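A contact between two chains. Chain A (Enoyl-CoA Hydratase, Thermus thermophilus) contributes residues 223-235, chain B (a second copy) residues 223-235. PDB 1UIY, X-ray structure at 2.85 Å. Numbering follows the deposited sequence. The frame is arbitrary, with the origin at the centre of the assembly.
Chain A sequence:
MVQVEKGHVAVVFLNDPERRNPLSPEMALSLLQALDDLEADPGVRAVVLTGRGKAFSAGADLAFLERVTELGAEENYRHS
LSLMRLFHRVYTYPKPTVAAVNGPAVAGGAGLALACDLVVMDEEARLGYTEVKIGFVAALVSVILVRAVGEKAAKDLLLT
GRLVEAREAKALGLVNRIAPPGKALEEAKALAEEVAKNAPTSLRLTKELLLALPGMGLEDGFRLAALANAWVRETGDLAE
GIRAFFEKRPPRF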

# COMPACT_ATOMS: atom_id res chain seq x y z
N ARG A 223 -4.43 -1.06 13.68
CA ARG A 223 -5.22 -2.28 13.86
C ARG A 223 -4.26 -3.37 14.22
O ARG A 223 -4.53 -4.19 15.10
CB ARG A 223 -5.96 -2.65 12.58
CG ARG A 223 -7.08 -1.70 12.24
CD ARG A 223 -8.09 -2.38 11.34
NE ARG A 223 -9.21 -1.51 11.02
CZ ARG A 223 -9.19 -0.57 10.09
NH1 ARG A 223 -8.09 -0.39 9.37
NH2 ARG A 223 -10.27 0.16 9.86
N LEU A 224 -3.12 -3.37 13.54
CA LEU A 224 -2.09 -4.37 13.80
C LEU A 224 -1.53 -4.21 15.22
O LEU A 224 -1.53 -5.15 16.00
CB LEU A 224 -0.96 -4.26 12.78
CG LEU A 224 0.14 -5.30 12.89
CD1 LEU A 224 -0.42 -6.73 12.88
CD2 LEU A 224 1.07 -5.09 11.72
N ALA A 225 -1.05 -3.01 15.53
CA ALA A 225 -0.48 -2.71 16.85
C ALA A 225 -1.41 -3.13 17.98
O ALA A 225 -1.02 -3.89 18.87
CB ALA A 225 -0.17 -1.22 16.96
N ALA A 226 -2.65 -2.63 17.94
CA ALA A 226 -3.63 -2.94 18.97
C ALA A 226 -3.66 -4.44 19.24
O ALA A 226 -3.52 -4.89 20.38
CB ALA A 226 -5.00 -2.47 18.54
N LEU A 227 -3.84 -5.19 18.17
CA LEU A 227 -3.90 -6.64 18.27
C LEU A 227 -2.66 -7.20 18.94
O LEU A 227 -2.76 -8.10 19.76
CB LEU A 227 -4.04 -7.25 16.88
CG LEU A 227 -4.20 -8.76 16.89
CD1 LEU A 227 -5.49 -9.11 17.61
CD2 LEU A 227 -4.20 -9.30 15.48
N ALA A 228 -1.50 -6.67 18.59
CA ALA A 228 -0.25 -7.15 19.17
C ALA A 228 -0.20 -6.76 20.64
O ALA A 228 0.01 -7.60 21.52
CB ALA A 228 0.92 -6.56 18.44
N ASN A 229 -0.42 -5.48 20.90
CA ASN A 229 -0.41 -4.95 22.25
C ASN A 229 -1.25 -5.89 23.11
O ASN A 229 -0.96 -6.12 24.28
CB ASN A 229 -1.01 -3.55 22.26
CG ASN A 229 -0.84 -2.85 23.59
OD1 ASN A 229 0.23 -2.32 23.88
ND2 ASN A 229 -1.89 -2.85 24.41
N ALA A 230 -2.30 -6.43 22.49
CA ALA A 230 -3.20 -7.34 23.17
C ALA A 230 -2.53 -8.69 23.40
O ALA A 230 -2.29 -9.08 24.54
CB ALA A 230 -4.47 -7.53 22.35
N TRP A 231 -2.22 -9.39 22.32
CA TRP A 231 -1.59 -10.70 22.41
C TRP A 231 -0.45 -10.75 23.44
O TRP A 231 -0.42 -11.62 24.32
CB TRP A 231 -1.06 -11.10 21.04
CG TRP A 231 -0.42 -12.43 21.04
CD1 TRP A 231 -1.04 -13.64 21.08
CD2 TRP A 231 0.98 -12.69 21.08
NE1 TRP A 231 -0.11 -14.66 21.14
CE2 TRP A 231 1.14 -14.10 21.14
CE3 TRP A 231 2.12 -11.87 21.06
CZ2 TRP A 231 2.40 -14.71 21.20
CZ3 TRP A 231 3.38 -12.48 21.11
CH2 TRP A 231 3.51 -13.89 21.18
N VAL A 232 0.49 -9.83 23.33
CA VAL A 232 1.65 -9.74 24.21
C VAL A 232 1.27 -9.81 25.71
O VAL A 232 2.06 -10.26 26.54
CB VAL A 232 2.44 -8.42 23.91
CG1 VAL A 232 1.79 -7.24 24.61
CG2 VAL A 232 3.89 -8.56 24.31
N ARG A 233 0.06 -9.38 26.04
CA ARG A 233 -0.39 -9.38 27.42
C ARG A 233 -0.78 -10.74 27.99
O ARG A 233 -1.35 -10.83 29.08
CB ARG A 233 -1.54 -8.38 27.59
CG ARG A 233 -1.03 -6.97 27.84
CD ARG A 233 -1.97 -5.86 27.38
NE ARG A 233 -3.22 -5.79 28.13
CZ ARG A 233 -3.90 -4.66 28.34
NH1 ARG A 233 -3.44 -3.51 27.86
NH2 ARG A 233 -5.05 -4.68 29.01
N GLU A 234 -0.48 -11.82 27.27
CA GLU A 234 -0.80 -13.15 27.77
C GLU A 234 0.39 -14.06 27.60
O GLU A 234 0.26 -15.28 27.60
CB GLU A 234 -2.00 -13.73 27.02
CG GLU A 234 -3.23 -12.86 27.09
CD GLU A 234 -4.38 -13.41 26.28
OE1 GLU A 234 -5.29 -12.62 25.92
OE2 GLU A 234 -4.39 -14.63 26.01
N THR A 235 1.56 -13.45 27.47
CA THR A 235 2.80 -14.18 27.28
C THR A 235 3.56 -14.40 28.58
O THR A 235 3.53 -13.55 29.48
CB THR A 235 3.73 -13.43 26.33
OG1 THR A 235 4.13 -12.20 26.95
CG2 THR A 235 3.02 -13.14 25.01
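Chain B 223-235: RLAALANAWVRET

How does the backbone of chain B run relative to that of chain A? Residues 223-231 are helical in both copies, each helix having begun earlier in its chain, and an exact two-fold axis relates them. The two helices point broadly the same way, with an angle of 37° between their N-to-C directions and a closest axial approach of 10.3 Å. Because of the symmetry, residues near the axis face their own copies: the CA atoms of Leu224(A) and Leu224(B) are 6.7 Å apart, those of Trp231(A) and Trp231(B) 5.6 Å, and those of Glu234(A) and Glu234(B) 8.5 Å. Between these points the register shifts by one, the CA of Leu227(A) lying 7.4 Å from the CA of Ala228(B).

What fills the space between the helices at their earlier turns? Leucines do. In chain A the CA-to-CB bonds of Leu224(A) and Leu227(A) point sideways, as do those of Leu224(B) and Leu227(B), but with chi1 t and chi2 p these side chains end nearer the partner. CD1 of Leu224(A) lies 3.3 Å from CD1 of Leu224(B), a tight approach for two methyls. CD2 of Leu227(A) is 3.7 Å from CD2 of Leu227(B) and 4.1 Å from CB of Ala228(B). Leu227(A) thus sits as a knob in a hole made by Leu224(B), Leu227(B), Ala228(B) and Trp231(B), and Leu227(B) fills the equivalent hole in chain A.

Where do the tryptophans lie? The backbones come close here, and each indole lies alongside the end of the other chain's helix. The CA of Trp231(A) approaches the edge of the Trp231(B) ring, near its plane, at 4.0 Å from CD1 of Trp231(B). CD1 of Leu227(A) packs 4.2 Å from CG of Trp231(B), while Ala230(A), whose CB points toward chain B, places that atom 4.2 Å from NE1 of Trp231(B). The symmetry repeats these contacts with the chains exchanged.

Do polar groups tie the two stretches together? No hydrogen bond crosses between them, so the contact modelled here, which buries 647 Å² in total, is chiefly apolar packing. The CA-to-CB bonds of Glu234(A) and Glu234(B) each point toward the other chain, but the modelled separation of 1.9 Å between OE2 of Glu234(A) and OE2 of Glu234(B) is a clash between like charges, too short to be read as a bond. The OE1 of Glu234(B) remains 4.1 Å from NE1 of Trp231(A), not a hydrogen bond, and is hydrogen-bonded elsewhere in the structure.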

# COMPACT_ATOMS: atom_id res chain seq x y z
N ARG B 223 1.19 -11.91 8.05
CA ARG B 223 1.76 -11.57 9.35
C ARG B 223 0.61 -11.23 10.25
O ARG B 223 0.57 -11.64 11.42
CB ARG B 223 2.71 -10.39 9.26
CG ARG B 223 3.98 -10.69 8.52
CD ARG B 223 5.06 -9.71 8.93
NE ARG B 223 6.33 -10.01 8.28
CZ ARG B 223 6.63 -9.65 7.04
NH1 ARG B 223 5.75 -8.97 6.32
NH2 ARG B 223 7.82 -9.94 6.53
N LEU B 224 -0.35 -10.50 9.70
CA LEU B 224 -1.53 -10.11 10.46
C LEU B 224 -2.36 -11.34 10.84
O LEU B 224 -2.65 -11.56 12.01
CB LEU B 224 -2.38 -9.14 9.66
CG LEU B 224 -3.61 -8.58 10.37
CD1 LEU B 224 -3.25 -7.96 11.73
CD2 LEU B 224 -4.23 -7.55 9.47
N ALA B 225 -2.73 -12.13 9.83
CA ALA B 225 -3.53 -13.34 10.05
C ALA B 225 -2.93 -14.24 11.12
O ALA B 225 -3.60 -14.59 12.09
CB ALA B 225 -3.66 -14.12 8.74
N ALA B 226 -1.66 -14.61 10.94
CA ALA B 226 -0.97 -15.48 11.89
C ALA B 226 -1.20 -14.99 13.31
O ALA B 226 -1.64 -15.74 14.19
CB ALA B 226 0.51 -15.50 11.58
N LEU B 227 -0.89 -13.72 13.52
CA LEU B 227 -1.04 -13.11 14.83
C LEU B 227 -2.45 -13.27 15.35
O LEU B 227 -2.66 -13.56 16.52
CB LEU B 227 -0.68 -11.63 14.76
CG LEU B 227 -0.73 -10.94 16.11
CD1 LEU B 227 0.33 -11.56 17.02
CD2 LEU B 227 -0.49 -9.45 15.94
N ALA B 228 -3.44 -13.06 14.48
CA ALA B 228 -4.83 -13.18 14.89
C ALA B 228 -5.15 -14.64 15.21
O ALA B 228 -5.65 -14.97 16.28
CB ALA B 228 -5.72 -12.68 13.79
N ASN B 229 -4.83 -15.50 14.26
CA ASN B 229 -5.07 -16.93 14.41
C ASN B 229 -4.55 -17.32 15.79
O ASN B 229 -5.11 -18.19 16.45
CB ASN B 229 -4.30 -17.69 13.33
CG ASN B 229 -4.66 -19.16 13.29
OD1 ASN B 229 -5.69 -19.53 12.73
ND2 ASN B 229 -3.82 -20.00 13.89
N ALA B 230 -3.48 -16.66 16.21
CA ALA B 230 -2.87 -16.93 17.50
C ALA B 230 -3.74 -16.39 18.62
O ALA B 230 -4.27 -17.15 19.42
CB ALA B 230 -1.49 -16.29 17.56
N TRP B 231 -3.90 -15.08 18.68
CA TRP B 231 -4.70 -14.45 19.71
C TRP B 231 -6.03 -15.16 19.98
O TRP B 231 -6.36 -15.49 21.12
CB TRP B 231 -4.97 -12.99 19.32
CG TRP B 231 -5.76 -12.27 20.34
CD1 TRP B 231 -5.32 -11.80 21.55
CD2 TRP B 231 -7.15 -11.99 20.28
NE1 TRP B 231 -6.36 -11.24 22.25
CE2 TRP B 231 -7.50 -11.35 21.49
CE3 TRP B 231 -8.14 -12.23 19.32
CZ2 TRP B 231 -8.81 -10.93 21.77
CZ3 TRP B 231 -9.45 -11.82 19.60
CH2 TRP B 231 -9.77 -11.18 20.82
N VAL B 232 -6.79 -15.39 18.92
CA VAL B 232 -8.10 -16.04 19.00
C VAL B 232 -8.07 -17.35 19.81
O VAL B 232 -9.07 -17.76 20.40
CB VAL B 232 -8.63 -16.32 17.54
CG1 VAL B 232 -7.99 -17.58 16.98
CG2 VAL B 232 -10.13 -16.41 17.53
N ARG B 233 -6.91 -18.00 19.85
CA ARG B 233 -6.77 -19.26 20.57
C ARG B 233 -6.69 -19.15 22.09
O ARG B 233 -6.39 -20.12 22.78
CB ARG B 233 -5.56 -20.04 20.03
CG ARG B 233 -5.93 -20.87 18.82
CD ARG B 233 -4.78 -21.14 17.85
NE ARG B 233 -3.72 -21.98 18.40
CZ ARG B 233 -2.96 -22.79 17.66
NH1 ARG B 233 -3.16 -22.88 16.34
NH2 ARG B 233 -2.00 -23.51 18.23
N GLU B 234 -6.97 -17.97 22.63
CA GLU B 234 -6.93 -17.80 24.08
C GLU B 234 -8.17 -17.06 24.53
O GLU B 234 -8.20 -16.49 25.62
CB GLU B 234 -5.69 -17.02 24.50
CG GLU B 234 -4.40 -17.67 24.05
CD GLU B 234 -3.18 -16.84 24.41
OE1 GLU B 234 -2.12 -17.03 23.76
OE2 GLU B 234 -3.28 -16.02 25.35
N THR B 235 -9.19 -17.09 23.69
CA THR B 235 -10.45 -16.41 23.97
C THR B 235 -11.49 -17.33 24.58
O THR B 235 -11.55 -18.52 24.26
CB THR B 235 -11.05 -15.83 22.70
OG1 THR B 235 -11.41 -16.90 21.82
CG2 THR B 235 -10.03 -14.92 22.00